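Local atomic coordinates of histidine utilization repressor (Pseudomonas syringae pv. tomato, PDB entry 2PKH), a protein that probably represses the histidine utilization (hut) operon by binding its hutP region when inducer is absent, the chain here being its C-terminal UTRA domain. Residues F38-V43 and P64-Q69; H9-M14 and D70-T75; P50-D55 and A131-P136; L86-H91 and R120-R125. All coordinates share one frame; numbering follows the deposited sequence.

Interaction 1: residues F38-V43 and P64-Q69; sequences FHSLIV and PDYLKQ
In this UTRA domain the loop between strand 49-59 and helix 76-83 folds over one face of the antiparallel sheet, and its short 3-10 turn, residues 66-68, packs on strand 36-46. Side chains alternate along the strand, so Phe-38 and Ser-40 point toward the loop, whereas His-39 points away, its ring nitrogens bonded to Asp-55 and Glu-19. Phe-38 is the main wedge. Its CG stands anti to the carbonyl carbon (chi1 -58°), which carries the ring toward the loop, with Leu-67 over one face. There the leucine branch point makes a CH-pi contact, Leu-67 CG 3.8 Å from the centroid of Phe-38 and 24° off the ring normal. Phe-38 CD2 meets Tyr-66 CB at 3.5 Å, and farther out Phe-38 CE2 comes within 3.6 Å of Pro-64 O. Phe-38 and Tyr-66 run alongside in opposite senses, so that Tyr-66 CD2 lies beside Phe-38 CB at 3.8 Å. With CG anti to the backbone N (chi1 -169°), the tyrosine ring extends to Ser-40, whose OG lies in the ring plane and hydrogen-bonds Tyr-66 OH at 2.6 Å. A small hydroxyl suits this place: it pairs with the phenol tip in a mainly apolar contact. The loop is also braced from within, for Asp-65 O accepts from both Lys-68 N and Gln-69 NE2, and Lys-68 NZ forms a salt bridge to Asp-65 OD1 at 2.6 Å. This is a strand-to-helix connection packed, through its 3-10 turn, on the antiparallel sheet of the UTRA domain.

Interaction 2: residues H9-M14 and D70-T75; sequences HTCKVM and DFTLQT. With EDO (1,2-ethanediol), chain S.
Asp-70 OD1 is held by two donors, both from Thr-72. The backbone N of Thr-72 approaches its anti lone pair at 2.8 Å, which closes an Asx turn, while Thr-72 OG1 donates to the syn lone pair at a very short 2.5 Å. Aspartate fits because its short carboxylate, with CG anti to the backbone N (chi1 176°), reaches both groups; threonine fits because its OG1 lies on the same side as its own N-H. Leu-73 N adds a backbone bond to Asp-70 O at 3.0 Å. The turn presents a carbonyl to strand 9-20: Cys-11 SG, set between its backbone N and carbonyl carbon (chi1 68°) on a side chain directed toward the loop, lies 3.2 Å from Phe-71 O, and the small residue lets Thr-72 CA come close too. Farther along, Val-13 CG2 touches Phe-71 CB loosely at 4.4 Å, while the Phe-71 ring turns to Ile-42, Pro-76 and Tyr-79. At the other end, Thr-75 CG2 comes in plane at the edge of the His-9 ring, 4.0 Å from His-9 CE1. Thr-75 OG1 instead caps helix 76-83 at Ala-78 N, and His-9 also packs on Pro-85 of the second subunit. The turn from Asp-70 to Leu-73 is thus held by its own polar bonds, and the loop meets the strand through one close sulfur-to-carbonyl approach and otherwise loose apolar contacts.

Interaction 3: residues P50-D55 and A131-P136; sequences PVQIED and ARLIHP. With EDO (1,2-ethanediol), chain N.
Two central strands of the antiparallel sheet, 49-59 and 126-136, meet here, just beyond a classic beta bulge in which Val-51 and Gln-52 both face His-44. Their axes run antiparallel, 169° between N-to-C directions, with four backbone bonds. Ile-53 and Ile-134 form one hydrogen-bonded pair, Ile-53 N donating to Ile-134 O at 3.0 Å; Asp-55 and Arg-132 form the next, Arg-132 N to Asp-55 O being the shortest bond at 2.7 Å. The pattern stops at Pro-136, which has no N-H; its CD sits 3.2 Å from Val-51 O, a buried carbonyl without a polar partner. On one face Ile-53 CB touches Ile-134 CG2 at 3.8 Å, beside helix 100-106. On the other Leu-133 CD2 rests 3.6 Å from Glu-54 CG, the chains side by side, while the Glu-54 carboxylate turns to Arg-56. Gln-52 extends alongside His-135, its NE2 only 3.0 Å from His-135 CE1 and the amide and ring planes 60° apart. An ethanediol, probably from the crystallisation liquor, bonds weakly to Gln-52 OE1. Hydrogen-bonded pairs alternating with the non-hydrogen-bonded pair Glu-54/Leu-133 mark these as the two central strands of the six-stranded antiparallel sheet of the UTRA domain.

Interaction 4: residues L86-H91 and R120-R125; sequences LTEGEH and RTWSGR
Glu-90 leaves strand 88-97 with its CB against the edge of the Trp-122 indole, 3.5 Å from CZ3. CG stands anti to the backbone N (chi1 -176°), and the extended chain runs beside Arg-120, pointing the same way. At the tip OE1 takes a bond from Arg-120 NE at 2.9 Å and OE2 one from Arg-120 NH2 at 2.8 Å: a side-on, two-pronged salt bridge. The oxygens lie near the guanidinium plane, yet the nitrogens stand above the carboxylate plane, the two planes being tilted by 39°. Trp-122 CZ2 lies over one guanidinium face, and NH1 turns to Ala-28 O, so arginine is occupied on several sides. Between the strands run backbone bonds such as Trp-122 N to Glu-88 O, 2.9 Å and nearly straight. Where they end, Thr-87 OG1 accepts from Gly-124 N at 2.8 Å and donates to a water that also bridges Glu-88 OE1 and Gly-124 O; the positive phi of Gly-124 (70°) favours glycine at this turn. Glu-88 also forms a salt bridge to Arg-145 of the second subunit. Residues 88-91 pair on their other side with a strand of the third subunit, as is typical of an edge strand through which a sheet continues between subunits.

In the fold
All four contacts involve one six-stranded antiparallel sheet. Interactions 1 and 2, with centres 10 Å apart, are successive parts of a single loop, residues 64-75, laid over neighbouring strands 36-46 and 9-20, which are joined by the bond from Met-14 N to Leu-41 O (2.8 Å). Interaction 3 continues the sheet inward: Glu-54 N meets Ile-42 O at 2.9 Å, and His-39 NE2 meets Asp-55 OD1 at 2.6 Å. Interaction 4 lies at the far side, its centre about 23 Å from that of interaction 2; its strand 113-123 neighbours strand 126-136 of interaction 3, but the two contacts do not touch, their nearest atoms about 5 Å apart. Loop 64-75 packs beside edge strand 9-20; the other, 88-97, pairs with the third subunit.

Interaction 1: residues F38-V43 and P64-Q69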
# COMPACT_ATOMS: atom_id res chain seq x y z
N PHE B 38 -1.12 21.57 -20.63
CA PHE B 38 -1.05 22.63 -19.58
C PHE B 38 -0.01 22.29 -18.55
O PHE B 38 0.21 21.12 -18.28
CB PHE B 38 -2.42 22.79 -18.89
CG PHE B 38 -3.53 23.13 -19.83
CD1 PHE B 38 -3.34 24.07 -20.85
CD2 PHE B 38 -4.80 22.61 -19.61
CE1 PHE B 38 -4.39 24.48 -21.66
CE2 PHE B 38 -5.86 23.01 -20.42
CZ PHE B 38 -5.67 23.95 -21.46
N HIS B 39 0.65 23.31 -18.02
CA HIS B 39 1.86 23.09 -17.23
C HIS B 39 1.74 24.02 -15.99
O HIS B 39 1.61 25.22 -16.15
CB HIS B 39 3.10 23.49 -18.06
CG HIS B 39 4.39 23.37 -17.32
ND1 HIS B 39 5.55 23.99 -17.72
CD2 HIS B 39 4.66 22.81 -16.12
CE1 HIS B 39 6.49 23.78 -16.82
NE2 HIS B 39 5.99 23.03 -15.86
N SER B 40 1.80 23.45 -14.79
CA SER B 40 1.85 24.21 -13.62
C SER B 40 3.15 23.85 -12.84
O SER B 40 3.56 22.70 -12.80
CB SER B 40 0.58 24.01 -12.72
OG SER B 40 0.41 22.62 -12.32
N LEU B 41 3.77 24.85 -12.22
CA LEU B 41 4.89 24.60 -11.26
C LEU B 41 4.52 25.35 -9.99
O LEU B 41 4.35 26.59 -10.00
CB LEU B 41 6.25 25.07 -11.82
CG LEU B 41 7.41 24.45 -10.98
CD1 LEU B 41 8.67 24.38 -11.91
CD2 LEU B 41 7.57 25.27 -9.82
N ILE B 42 4.34 24.59 -8.89
CA ILE B 42 3.91 25.16 -7.63
C ILE B 42 4.88 24.77 -6.52
O ILE B 42 5.36 23.65 -6.54
CB ILE B 42 2.51 24.63 -7.22
CG1 ILE B 42 1.46 24.97 -8.33
CG2 ILE B 42 2.07 25.28 -5.87
CD1 ILE B 42 0.02 24.47 -8.00
N VAL B 43 5.17 25.66 -5.58
CA VAL B 43 6.03 25.28 -4.42
C VAL B 43 5.05 25.21 -3.29
O VAL B 43 4.31 26.16 -3.02
CB VAL B 43 7.08 26.31 -4.10
CG1 VAL B 43 8.02 25.91 -2.87
CG2 VAL B 43 8.02 26.56 -5.38
N PRO B 64 -9.94 20.83 -19.77
CA PRO B 64 -9.82 22.05 -20.55
C PRO B 64 -9.73 23.34 -19.75
O PRO B 64 -9.21 24.35 -20.27
CB PRO B 64 -11.03 22.02 -21.50
CG PRO B 64 -11.83 20.87 -21.11
CD PRO B 64 -11.12 20.03 -20.14
N ASP B 65 -10.20 23.33 -18.51
CA ASP B 65 -10.26 24.57 -17.73
C ASP B 65 -9.16 24.64 -16.64
O ASP B 65 -9.23 25.49 -15.73
CB ASP B 65 -11.63 24.73 -17.06
CG ASP B 65 -12.77 24.87 -18.10
OD1 ASP B 65 -12.53 25.44 -19.18
OD2 ASP B 65 -13.88 24.38 -17.82
N TYR B 66 -8.15 23.78 -16.77
CA TYR B 66 -7.04 23.72 -15.83
C TYR B 66 -6.37 25.09 -15.62
O TYR B 66 -6.14 25.51 -14.49
CB TYR B 66 -6.04 22.66 -16.30
CG TYR B 66 -4.95 22.30 -15.26
CD1 TYR B 66 -5.16 21.34 -14.31
CD2 TYR B 66 -3.71 22.90 -15.31
CE1 TYR B 66 -4.15 21.01 -13.35
CE2 TYR B 66 -2.65 22.56 -14.37
CZ TYR B 66 -2.90 21.66 -13.41
OH TYR B 66 -1.84 21.30 -12.55
N LEU B 67 -6.13 25.82 -16.70
CA LEU B 67 -5.38 27.10 -16.60
C LEU B 67 -6.15 28.17 -15.80
O LEU B 67 -5.58 29.12 -15.27
CB LEU B 67 -5.01 27.61 -17.98
CG LEU B 67 -3.94 26.77 -18.73
CD1 LEU B 67 -3.60 27.57 -20.04
CD2 LEU B 67 -2.72 26.53 -17.89
N LYS B 68 -7.46 27.98 -15.72
CA LYS B 68 -8.36 28.94 -15.13
C LYS B 68 -8.46 28.82 -13.61
O LYS B 68 -9.10 29.65 -12.98
CB LYS B 68 -9.77 28.77 -15.76
CG LYS B 68 -9.78 29.07 -17.25
CD LYS B 68 -10.99 28.42 -17.91
CE LYS B 68 -10.78 28.36 -19.44
NZ LYS B 68 -12.01 27.82 -20.11
N GLN B 69 -7.84 27.78 -13.03
CA GLN B 69 -7.98 27.49 -11.61
C GLN B 69 -7.01 28.28 -10.66
O GLN B 69 -5.90 28.73 -11.09
CB GLN B 69 -7.80 25.99 -11.40
CG GLN B 69 -8.64 25.09 -12.29
CD GLN B 69 -10.15 25.41 -12.17
OE1 GLN B 69 -10.67 25.57 -11.08
NE2 GLN B 69 -10.82 25.52 -13.30

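Interaction 2: residues H9-M14 and D70-T75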
# COMPACT_ATOMS: atom_id res chain seq x y z
N HIS B 9 -0.71 24.14 5.21
CA HIS B 9 -0.22 24.01 3.87
C HIS B 9 -0.59 25.29 3.11
O HIS B 9 -1.77 25.74 3.08
CB HIS B 9 -0.83 22.76 3.25
CG HIS B 9 -0.56 22.60 1.78
ND1 HIS B 9 -1.50 22.10 0.90
CD2 HIS B 9 0.55 22.86 1.05
CE1 HIS B 9 -0.97 22.06 -0.31
NE2 HIS B 9 0.27 22.51 -0.25
N THR B 10 0.43 25.92 2.54
CA THR B 10 0.24 27.08 1.64
C THR B 10 1.14 26.82 0.40
O THR B 10 1.95 25.90 0.42
CB THR B 10 0.63 28.43 2.33
OG1 THR B 10 2.00 28.37 2.71
CG2 THR B 10 -0.17 28.68 3.62
N CYS B 11 0.97 27.58 -0.67
CA CYS B 11 1.72 27.30 -1.89
C CYS B 11 1.81 28.53 -2.72
O CYS B 11 1.06 29.49 -2.49
CB CYS B 11 1.16 26.19 -2.73
SG CYS B 11 -0.41 26.63 -3.44
N LYS B 12 2.78 28.53 -3.62
CA LYS B 12 3.06 29.66 -4.48
C LYS B 12 3.09 29.05 -5.86
O LYS B 12 3.86 28.12 -6.12
CB LYS B 12 4.44 30.21 -4.13
CG LYS B 12 4.65 31.70 -4.40
CD LYS B 12 5.86 32.26 -3.60
CE LYS B 12 5.51 32.63 -2.15
NZ LYS B 12 4.40 33.66 -2.10
N VAL B 13 2.20 29.53 -6.72
CA VAL B 13 2.19 29.14 -8.15
C VAL B 13 3.29 29.96 -8.85
O VAL B 13 3.27 31.21 -8.80
CB VAL B 13 0.77 29.40 -8.71
CG1 VAL B 13 0.61 28.96 -10.15
CG2 VAL B 13 -0.22 28.69 -7.80
N MSE B 14 4.25 29.29 -9.45
CA MSE B 14 5.33 29.96 -10.22
C MSE B 14 5.01 29.94 -11.73
O MSE B 14 5.37 30.86 -12.41
CB MSE B 14 6.72 29.31 -10.05
CG MSE B 14 7.18 28.96 -8.54
SE MSE B 14 7.16 30.64 -7.52
CE MSE B 14 8.78 31.40 -8.27
N ASP B 70 -7.45 28.46 -9.40
CA ASP B 70 -6.67 29.11 -8.37
C ASP B 70 -6.16 28.02 -7.45
O ASP B 70 -6.84 27.60 -6.52
CB ASP B 70 -7.50 30.13 -7.61
CG ASP B 70 -6.73 30.77 -6.44
OD1 ASP B 70 -5.63 30.28 -6.10
OD2 ASP B 70 -7.24 31.77 -5.86
N PHE B 71 -4.94 27.54 -7.72
CA PHE B 71 -4.41 26.43 -6.97
C PHE B 71 -3.81 26.86 -5.64
O PHE B 71 -3.15 26.06 -4.97
CB PHE B 71 -3.38 25.68 -7.82
CG PHE B 71 -3.97 25.06 -9.08
CD1 PHE B 71 -4.91 24.00 -8.97
CD2 PHE B 71 -3.57 25.53 -10.36
CE1 PHE B 71 -5.47 23.44 -10.09
CE2 PHE B 71 -4.08 24.93 -11.48
CZ PHE B 71 -5.04 23.87 -11.33
N THR B 72 -4.02 28.12 -5.22
CA THR B 72 -3.86 28.41 -3.78
C THR B 72 -5.06 27.92 -2.97
O THR B 72 -4.98 27.81 -1.76
CB THR B 72 -3.57 29.92 -3.46
OG1 THR B 72 -4.67 30.73 -3.87
CG2 THR B 72 -2.34 30.39 -4.18
N LEU B 73 -6.18 27.59 -3.62
CA LEU B 73 -7.37 27.15 -2.89
C LEU B 73 -7.58 25.63 -2.93
O LEU B 73 -8.31 25.06 -2.12
CB LEU B 73 -8.63 27.88 -3.41
CG LEU B 73 -8.68 29.42 -3.37
CD1 LEU B 73 -10.02 29.95 -3.92
CD2 LEU B 73 -8.46 29.94 -1.94
N GLN B 74 -6.90 24.96 -3.87
CA GLN B 74 -7.10 23.56 -4.12
C GLN B 74 -5.77 23.02 -4.74
O GLN B 74 -5.12 23.76 -5.39
CB GLN B 74 -8.26 23.44 -5.14
CG GLN B 74 -8.81 22.04 -5.39
CD GLN B 74 -10.00 22.08 -6.34
OE1 GLN B 74 -10.11 22.97 -7.21
NE2 GLN B 74 -10.89 21.14 -6.17
N THR B 75 -5.35 21.77 -4.51
CA THR B 75 -4.19 21.28 -5.27
C THR B 75 -4.67 20.87 -6.69
O THR B 75 -5.87 20.56 -6.92
CB THR B 75 -3.54 20.05 -4.65
OG1 THR B 75 -4.46 18.96 -4.74
CG2 THR B 75 -3.07 20.27 -3.19
C1 EDO S . -5.31 25.06 4.24
O1 EDO S . -5.82 23.82 3.71
C2 EDO S . -5.27 25.10 5.77
O2 EDO S . -4.00 24.64 6.25

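Interaction 3: residues P50-D55 and A131-P136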
# COMPACT_ATOMS: atom_id res chain seq x y z
N PRO B 50 9.44 25.43 2.66
CA PRO B 50 9.24 24.70 1.42
C PRO B 50 9.33 23.19 1.66
O PRO B 50 10.29 22.73 2.26
CB PRO B 50 10.39 25.21 0.55
CG PRO B 50 10.66 26.65 1.06
CD PRO B 50 10.41 26.57 2.48
N VAL B 51 8.37 22.43 1.14
CA VAL B 51 8.45 20.96 1.29
C VAL B 51 8.43 20.23 -0.02
O VAL B 51 8.81 19.07 -0.08
CB VAL B 51 7.38 20.36 2.24
CG1 VAL B 51 7.56 20.94 3.70
CG2 VAL B 51 5.99 20.70 1.77
N GLN B 52 7.94 20.89 -1.07
CA GLN B 52 7.82 20.18 -2.40
C GLN B 52 7.79 21.15 -3.51
O GLN B 52 7.16 22.16 -3.37
CB GLN B 52 6.47 19.49 -2.47
CG GLN B 52 6.42 18.42 -3.54
CD GLN B 52 5.01 17.93 -3.82
OE1 GLN B 52 4.17 18.70 -4.16
NE2 GLN B 52 4.77 16.67 -3.61
N ILE B 53 8.48 20.85 -4.62
CA ILE B 53 8.19 21.52 -5.87
C ILE B 53 7.36 20.54 -6.72
O ILE B 53 7.80 19.44 -6.97
CB ILE B 53 9.49 21.96 -6.67
CG1 ILE B 53 10.41 22.79 -5.76
CG2 ILE B 53 9.12 22.92 -7.83
CD1 ILE B 53 11.71 23.27 -6.54
N GLU B 54 6.18 20.93 -7.17
CA GLU B 54 5.37 19.96 -7.94
C GLU B 54 5.36 20.53 -9.37
O GLU B 54 4.79 21.61 -9.56
CB GLU B 54 3.92 20.00 -7.44
CG GLU B 54 2.87 19.30 -8.32
CD GLU B 54 1.39 19.67 -7.94
OE1 GLU B 54 0.44 18.86 -8.16
OE2 GLU B 54 1.19 20.77 -7.42
N ASP B 55 6.01 19.86 -10.33
CA ASP B 55 6.08 20.31 -11.73
C ASP B 55 5.19 19.36 -12.47
O ASP B 55 5.51 18.17 -12.54
CB ASP B 55 7.50 20.09 -12.25
CG ASP B 55 7.80 21.00 -13.46
OD1 ASP B 55 6.91 21.85 -13.78
OD2 ASP B 55 8.88 20.80 -14.10
N ALA B 131 3.73 14.21 -13.31
CA ALA B 131 4.29 15.23 -12.40
C ALA B 131 5.69 14.82 -11.96
O ALA B 131 5.96 13.63 -11.80
CB ALA B 131 3.39 15.45 -11.15
N ARG B 132 6.51 15.79 -11.65
CA ARG B 132 7.86 15.52 -11.17
C ARG B 132 7.88 16.22 -9.86
O ARG B 132 7.68 17.44 -9.79
CB ARG B 132 8.87 16.18 -12.13
CG ARG B 132 10.33 15.93 -11.78
CD ARG B 132 11.23 16.70 -12.74
NE ARG B 132 12.60 16.22 -12.54
CZ ARG B 132 13.46 16.81 -11.73
NH1 ARG B 132 13.09 17.91 -11.09
NH2 ARG B 132 14.68 16.32 -11.55
N LEU B 133 8.02 15.47 -8.77
CA LEU B 133 7.85 16.12 -7.44
C LEU B 133 9.17 15.99 -6.71
O LEU B 133 9.72 14.88 -6.58
CB LEU B 133 6.75 15.39 -6.65
CG LEU B 133 5.42 15.07 -7.37
CD1 LEU B 133 4.80 13.97 -6.56
CD2 LEU B 133 4.65 16.33 -7.21
N ILE B 134 9.74 17.08 -6.27
CA ILE B 134 11.05 16.98 -5.61
C ILE B 134 10.88 17.50 -4.20
O ILE B 134 10.27 18.56 -4.00
CB ILE B 134 12.21 17.59 -6.50
CG1 ILE B 134 13.53 17.72 -5.72
CG2 ILE B 134 11.82 18.95 -7.08
CD1 ILE B 134 14.78 17.85 -6.80
N HIS B 135 11.37 16.72 -3.24
CA HIS B 135 11.17 17.05 -1.84
C HIS B 135 12.53 17.15 -1.19
O HIS B 135 13.35 16.29 -1.47
CB HIS B 135 10.42 15.94 -1.13
CG HIS B 135 9.21 15.45 -1.85
ND1 HIS B 135 7.93 15.88 -1.55
CD2 HIS B 135 9.10 14.61 -2.89
CE1 HIS B 135 7.07 15.23 -2.31
NE2 HIS B 135 7.75 14.47 -3.15
N PRO B 136 12.75 18.15 -0.29
CA PRO B 136 13.97 17.97 0.55
C PRO B 136 13.91 16.69 1.41
O PRO B 136 12.92 16.40 2.06
CB PRO B 136 13.99 19.24 1.41
CG PRO B 136 13.02 20.25 0.70
CD PRO B 136 11.98 19.36 0.11
C1 EDO N . -0.24 17.44 -3.18
O1 EDO N . -0.62 18.29 -2.12
C2 EDO N . 1.04 18.02 -3.79
O2 EDO N . 1.40 17.25 -4.96

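Interaction 4: residues L86-H91 and R120-R125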
# COMPACT_ATOMS: atom_id res chain seq x y z
N LEU B 86 -9.85 9.15 -11.66
CA LEU B 86 -8.43 8.80 -11.77
C LEU B 86 -8.32 7.38 -11.32
O LEU B 86 -8.68 7.08 -10.21
CB LEU B 86 -7.58 9.77 -10.92
CG LEU B 86 -7.72 11.26 -11.40
CD1 LEU B 86 -6.87 12.07 -10.53
CD2 LEU B 86 -7.39 11.49 -12.93
N THR B 87 -7.89 6.48 -12.17
CA THR B 87 -8.06 5.02 -11.90
C THR B 87 -6.77 4.26 -11.63
O THR B 87 -6.79 3.13 -11.13
CB THR B 87 -8.68 4.36 -13.14
OG1 THR B 87 -7.90 4.71 -14.29
CG2 THR B 87 -10.06 4.91 -13.37
N GLU B 88 -5.64 4.88 -11.94
CA GLU B 88 -4.36 4.16 -11.94
C GLU B 88 -3.21 5.17 -11.85
O GLU B 88 -3.30 6.23 -12.44
CB GLU B 88 -4.26 3.29 -13.20
CG GLU B 88 -3.06 2.37 -13.25
CD GLU B 88 -3.17 1.26 -14.25
OE1 GLU B 88 -4.16 1.25 -15.04
OE2 GLU B 88 -2.30 0.36 -14.22
N GLY B 89 -2.14 4.82 -11.12
CA GLY B 89 -1.02 5.78 -10.89
C GLY B 89 0.25 4.97 -11.07
O GLY B 89 0.23 3.72 -10.87
N GLU B 90 1.31 5.65 -11.54
CA GLU B 90 2.61 5.01 -11.75
C GLU B 90 3.60 5.91 -11.01
O GLU B 90 3.41 7.11 -11.05
CB GLU B 90 2.98 5.12 -13.20
CG GLU B 90 4.22 4.44 -13.57
CD GLU B 90 4.72 4.93 -14.92
OE1 GLU B 90 5.21 6.13 -15.01
OE2 GLU B 90 4.60 4.10 -15.84
N HIS B 91 4.66 5.34 -10.44
CA HIS B 91 5.63 6.13 -9.65
C HIS B 91 7.04 5.62 -9.85
O HIS B 91 7.26 4.44 -10.17
CB HIS B 91 5.21 6.18 -8.15
CG HIS B 91 5.34 4.85 -7.45
ND1 HIS B 91 4.32 3.92 -7.43
CD2 HIS B 91 6.36 4.31 -6.75
CE1 HIS B 91 4.71 2.85 -6.73
NE2 HIS B 91 5.95 3.06 -6.32
N ARG B 120 2.74 9.40 -13.06
CA ARG B 120 1.73 9.58 -14.13
C ARG B 120 0.44 9.05 -13.59
O ARG B 120 0.45 8.06 -12.84
CB ARG B 120 2.12 8.72 -15.32
CG ARG B 120 2.70 9.47 -16.42
CD ARG B 120 3.77 8.69 -17.25
NE ARG B 120 3.82 7.20 -17.27
CZ ARG B 120 3.56 6.46 -18.35
NH1 ARG B 120 3.14 7.03 -19.49
NH2 ARG B 120 3.68 5.14 -18.30
N THR B 121 -0.69 9.62 -14.00
CA THR B 121 -1.99 9.16 -13.50
C THR B 121 -2.89 9.01 -14.73
O THR B 121 -2.94 9.95 -15.60
CB THR B 121 -2.59 10.19 -12.53
OG1 THR B 121 -1.66 10.32 -11.42
CG2 THR B 121 -4.03 9.84 -12.03
N TRP B 122 -3.63 7.92 -14.75
CA TRP B 122 -4.53 7.60 -15.86
C TRP B 122 -5.97 7.75 -15.42
O TRP B 122 -6.29 7.59 -14.24
CB TRP B 122 -4.38 6.15 -16.31
CG TRP B 122 -3.16 5.90 -17.07
CD1 TRP B 122 -3.04 5.84 -18.45
CD2 TRP B 122 -1.87 5.61 -16.54
NE1 TRP B 122 -1.74 5.56 -18.79
CE2 TRP B 122 -0.99 5.45 -17.64
CE3 TRP B 122 -1.35 5.54 -15.25
CZ2 TRP B 122 0.36 5.19 -17.47
CZ3 TRP B 122 0.03 5.28 -15.08
CH2 TRP B 122 0.86 5.11 -16.18
N SER B 123 -6.83 8.07 -16.40
CA SER B 123 -8.27 7.94 -16.22
C SER B 123 -8.68 6.91 -17.23
O SER B 123 -8.81 7.26 -18.40
CB SER B 123 -9.03 9.25 -16.52
OG SER B 123 -10.45 9.06 -16.38
N GLY B 124 -8.89 5.65 -16.78
CA GLY B 124 -9.08 4.52 -17.70
C GLY B 124 -7.77 4.20 -18.41
O GLY B 124 -6.73 3.96 -17.76
N ARG B 125 -7.77 4.23 -19.74
CA ARG B 125 -6.50 4.05 -20.45
C ARG B 125 -5.94 5.42 -20.95
O ARG B 125 -4.94 5.43 -21.68
CB ARG B 125 -6.66 3.07 -21.64
CG ARG B 125 -6.63 1.53 -21.37
CD ARG B 125 -6.20 0.65 -22.65
NE ARG B 125 -7.33 0.40 -23.59
CZ ARG B 125 -7.77 1.27 -24.51
NH1 ARG B 125 -7.15 2.46 -24.71
NH2 ARG B 125 -8.84 0.96 -25.24
O HOH W 1 -6.59 2.90 -15.34